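Local coordinates for protein putative TetR transcriptional regulator (PDB 2I10) that probably binds DNA as a dimeric transcriptional regulator of the TetR family, and binds p-nitrophenol in its helical second domain, at residues T19-F24 and D36-L41; L91-V95 and A188-A192. One frame throughout, in Å; residues are numbered along the deposited sequence.

How the interactions relate
Both contacts join two helices through apolar side chains, without a hydrogen bond across either interface, but they belong to different parts of an all-alpha chain. Interaction 1 comes first, pairing helices 15-27 and 34-41 within the N-terminal TetR-family region. Interaction 2 opens only after it has closed, and brings helix 83-98 against helix 181-192 through segments 93 residues apart at their closest ends. Their centres lie 31 Å apart on opposite sides of the chain's centre, with nearest atoms about 12 Å apart. One contact thus builds the predicted DNA-binding head, the other the C-terminal body, and residues of both also pack on the second subunit of the dimer.

Interaction 1: residues T19-F24 and D36-L41; sequences TAMELF and DLTKAL
Two helical segments, 19-24 and 36-41, cross with N-to-C directions 135° apart and axes 10.0 Å apart at closest approach. Each is held by N(i+4) to O(i) backbone hydrogen bonds, such as Phe-24 N to Ala-20 O (2.9 Å) and Leu-41 N to Leu-37 O (2.8 Å). In register, Thr-19 CA lies 6.7 Å from Ala-40 CA, and Ala-20 CA 6.7 Å from Leu-37 CA. Apolar packing centres on Leu-23 (mt), whose CD1 meets Leu-37 CD2 at 3.6 Å and Ala-40 CB at 3.7 Å. Leu-37, also mt, brings CD2 to 4.2 Å from Ala-20 CB and 4.3 Å from Phe-24 CZ. Helix 34-41 opens the predicted helix-turn-helix, and this pairing sets it against the first helix of the three-helix TetR-type DNA-binding domain; Leu-41 also packs on Leu-48 of the next helix, 45-52. Polar residues contribute carbon: Thr-19 (m) puts CG2 3.6 Å from Ala-40 CB and CB 3.9 Å from Leu-41 CD2, while its OG1 hydrogen-bonds to Val-15 O; Asp-36 CB is 4.2 Å from Leu-23 CD2. Separately, the Leu-23 CD1 methyl lies against the backbone carbonyl oxygen Asp-36 O at 3.6 Å.

Interaction 2: residues L91-V95 and A188-A192; sequences LTGRV and AILAA
Segments 91-95 and 188-192 are helical and nearly antiparallel, their N-to-C directions 157° apart and their axes 9.6 Å apart at closest approach. The backbones come closest at Leu-91 and Ala-188, with CA atoms 5.7 Å apart; the methyl side chain of Ala-188 permits this approach. Leu-91 is in the mt rotamer, which carries CD1 along the partner helix: this methyl lies 3.9 Å from Ala-188 O, 3.9 Å from Ala-191 CB and 4.4 Å from Ala-192 CB, while Leu-91 CB sits 4.1 Å from Ala-188 CB. One turn on, Val-95 (t) directs CG2 at the same alanine, 3.8 Å from Ala-188 CB. Ala-188 CB therefore packs among Leu-91, Val-95 and Thr-92, whose CG2 is 4.3 Å away. Thr-92 adopts p, so that CG2 also reaches Ile-189 CG1 at 4.1 Å, while OG1 turns back to hydrogen-bond to Leu-88 O in its own helix. Ile-189 (mt) has its CA-to-CB bond pointing away and touches at the exposed margin. This alanine-lined packing joins early and late helices of the TetR-type C-terminal domain. Helix 157-177 also packs on this pair, with Val-168 against Leu-91 and Leu-171 against both Val-95 and Ala-188, and helix 181-192 meets the second subunit, Leu-190 on Leu-160 and Ala-191 on Tyr-163 of that chain.

Interaction 1: residues T19-F24 and D36-L41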
# COMPACT_ATOMS: atom_id res chain seq x y z
N THR B 19 -10.64 16.49 4.66
CA THR B 19 -11.89 16.90 4.04
C THR B 19 -11.70 17.36 2.60
O THR B 19 -12.45 16.97 1.70
CB THR B 19 -12.58 18.01 4.89
OG1 THR B 19 -12.71 17.49 6.21
CG2 THR B 19 -13.94 18.30 4.37
N ALA B 20 -10.69 18.20 2.40
CA ALA B 20 -10.27 18.64 1.06
C ALA B 20 -9.87 17.48 0.15
O ALA B 20 -10.35 17.40 -0.98
CB ALA B 20 -9.17 19.64 1.19
N MSE B 21 -9.03 16.55 0.64
CA MSE B 21 -8.75 15.30 -0.08
C MSE B 21 -9.98 14.54 -0.58
O MSE B 21 -10.02 14.16 -1.75
CB MSE B 21 -7.87 14.35 0.76
CG MSE B 21 -7.56 12.97 0.11
SE MSE B 21 -6.13 13.22 -1.19
CE MSE B 21 -7.03 13.88 -2.85
N GLU B 22 -10.97 14.30 0.27
CA GLU B 22 -12.17 13.54 -0.15
C GLU B 22 -12.89 14.21 -1.28
O GLU B 22 -13.37 13.54 -2.18
CB GLU B 22 -13.20 13.34 1.01
CG GLU B 22 -12.55 13.06 2.34
CD GLU B 22 -13.53 12.77 3.48
OE1 GLU B 22 -14.48 13.56 3.73
OE2 GLU B 22 -13.31 11.73 4.13
N LEU B 23 -13.00 15.54 -1.20
CA LEU B 23 -13.61 16.30 -2.26
C LEU B 23 -12.85 16.19 -3.53
O LEU B 23 -13.43 15.94 -4.58
CB LEU B 23 -13.68 17.80 -1.89
CG LEU B 23 -14.89 18.31 -1.16
CD1 LEU B 23 -14.64 19.74 -0.71
CD2 LEU B 23 -16.15 18.20 -2.04
N PHE B 24 -11.55 16.46 -3.48
CA PHE B 24 -10.75 16.45 -4.70
C PHE B 24 -10.70 15.01 -5.22
O PHE B 24 -10.64 14.77 -6.43
CB PHE B 24 -9.31 16.96 -4.47
CG PHE B 24 -9.18 18.45 -4.12
CD1 PHE B 24 -9.69 19.44 -4.94
CD2 PHE B 24 -8.46 18.84 -3.00
CE1 PHE B 24 -9.53 20.80 -4.64
CE2 PHE B 24 -8.29 20.20 -2.69
CZ PHE B 24 -8.83 21.16 -3.50
N ASP B 36 -17.79 24.44 -2.64
CA ASP B 36 -17.70 23.06 -2.13
C ASP B 36 -16.80 23.00 -0.91
O ASP B 36 -17.10 22.31 0.06
CB ASP B 36 -17.10 22.12 -3.19
CG ASP B 36 -18.03 21.91 -4.41
OD1 ASP B 36 -19.28 22.10 -4.28
OD2 ASP B 36 -17.49 21.54 -5.49
N LEU B 37 -15.67 23.70 -0.97
CA LEU B 37 -14.68 23.60 0.12
C LEU B 37 -15.12 24.31 1.38
O LEU B 37 -14.98 23.75 2.49
CB LEU B 37 -13.33 24.16 -0.34
CG LEU B 37 -12.62 23.28 -1.37
CD1 LEU B 37 -11.60 24.15 -2.15
CD2 LEU B 37 -11.96 22.10 -0.73
N THR B 38 -15.64 25.51 1.24
CA THR B 38 -16.20 26.25 2.38
C THR B 38 -17.33 25.50 3.02
O THR B 38 -17.39 25.43 4.26
CB THR B 38 -16.66 27.69 2.03
OG1 THR B 38 -17.57 27.65 0.92
CG2 THR B 38 -15.41 28.55 1.69
N LYS B 39 -18.23 24.93 2.23
CA LYS B 39 -19.33 24.13 2.79
C LYS B 39 -18.79 22.91 3.55
O LYS B 39 -19.22 22.62 4.65
CB LYS B 39 -20.33 23.68 1.72
CG LYS B 39 -21.21 22.48 2.15
CD LYS B 39 -22.47 22.37 1.29
CE LYS B 39 -23.34 21.18 1.71
NZ LYS B 39 -24.68 21.21 1.03
N ALA B 40 -17.84 22.20 2.93
CA ALA B 40 -17.24 20.98 3.54
C ALA B 40 -16.42 21.28 4.81
O ALA B 40 -16.47 20.51 5.78
CB ALA B 40 -16.39 20.22 2.53
N LEU B 41 -15.69 22.39 4.80
CA LEU B 41 -14.87 22.83 5.93
C LEU B 41 -15.65 23.55 7.00
O LEU B 41 -15.22 23.61 8.15
CB LEU B 41 -13.75 23.74 5.45
CG LEU B 41 -12.73 23.00 4.58
CD1 LEU B 41 -11.59 23.93 4.10
CD2 LEU B 41 -12.19 21.83 5.30

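Interaction 2: residues L91-V95 and A188-A192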
# COMPACT_ATOMS: atom_id res chain seq x y z
N LEU B 91 13.15 7.08 1.55
CA LEU B 91 12.28 6.13 2.27
C LEU B 91 12.02 6.56 3.70
O LEU B 91 10.85 6.52 4.15
CB LEU B 91 12.80 4.68 2.20
CG LEU B 91 12.81 3.99 0.86
CD1 LEU B 91 13.36 2.52 1.04
CD2 LEU B 91 11.45 4.01 0.12
N THR B 92 13.07 6.97 4.42
CA THR B 92 12.91 7.48 5.78
C THR B 92 12.11 8.83 5.86
O THR B 92 11.38 9.07 6.82
CB THR B 92 14.26 7.68 6.51
OG1 THR B 92 15.05 8.66 5.82
CG2 THR B 92 15.05 6.39 6.65
N GLY B 93 12.29 9.69 4.87
CA GLY B 93 11.51 10.92 4.74
C GLY B 93 10.01 10.64 4.56
O GLY B 93 9.17 11.33 5.15
N ARG B 94 9.69 9.62 3.77
CA ARG B 94 8.32 9.22 3.52
C ARG B 94 7.72 8.71 4.81
O ARG B 94 6.58 9.03 5.13
CB ARG B 94 8.19 8.15 2.43
CG ARG B 94 8.32 8.61 0.97
CD ARG B 94 8.34 10.12 0.85
NE ARG B 94 7.05 10.67 0.52
CZ ARG B 94 6.72 11.94 0.66
NH1 ARG B 94 7.59 12.83 1.15
NH2 ARG B 94 5.51 12.33 0.31
N VAL B 95 8.49 7.93 5.55
CA VAL B 95 8.01 7.41 6.83
C VAL B 95 7.68 8.56 7.80
O VAL B 95 6.72 8.48 8.56
CB VAL B 95 9.00 6.38 7.47
CG1 VAL B 95 8.61 6.08 8.92
CG2 VAL B 95 9.02 5.06 6.68
N ALA B 188 12.30 0.97 7.02
CA ALA B 188 12.72 1.74 5.83
C ALA B 188 14.25 1.68 5.64
O ALA B 188 14.71 1.56 4.53
CB ALA B 188 12.25 3.17 5.94
N ILE B 189 15.00 1.73 6.75
CA ILE B 189 16.44 1.55 6.76
C ILE B 189 16.84 0.17 6.24
O ILE B 189 17.75 0.06 5.42
CB ILE B 189 17.05 1.82 8.16
CG1 ILE B 189 16.97 3.32 8.47
CG2 ILE B 189 18.51 1.36 8.24
CD1 ILE B 189 17.28 3.71 9.96
N LEU B 190 16.16 -0.89 6.70
CA LEU B 190 16.37 -2.23 6.11
C LEU B 190 16.01 -2.27 4.62
O LEU B 190 16.70 -2.90 3.81
CB LEU B 190 15.55 -3.27 6.87
CG LEU B 190 15.90 -3.56 8.32
CD1 LEU B 190 14.80 -4.40 8.94
CD2 LEU B 190 17.23 -4.28 8.39
N ALA B 191 14.92 -1.60 4.25
CA ALA B 191 14.50 -1.65 2.85
C ALA B 191 15.55 -1.01 1.95
O ALA B 191 15.83 -1.53 0.86
CB ALA B 191 13.11 -1.00 2.63
N ALA B 192 16.16 0.08 2.42
CA ALA B 192 17.16 0.80 1.64
C ALA B 192 18.41 -0.06 1.35
O ALA B 192 19.09 0.14 0.33
CB ALA B 192 17.55 2.09 2.33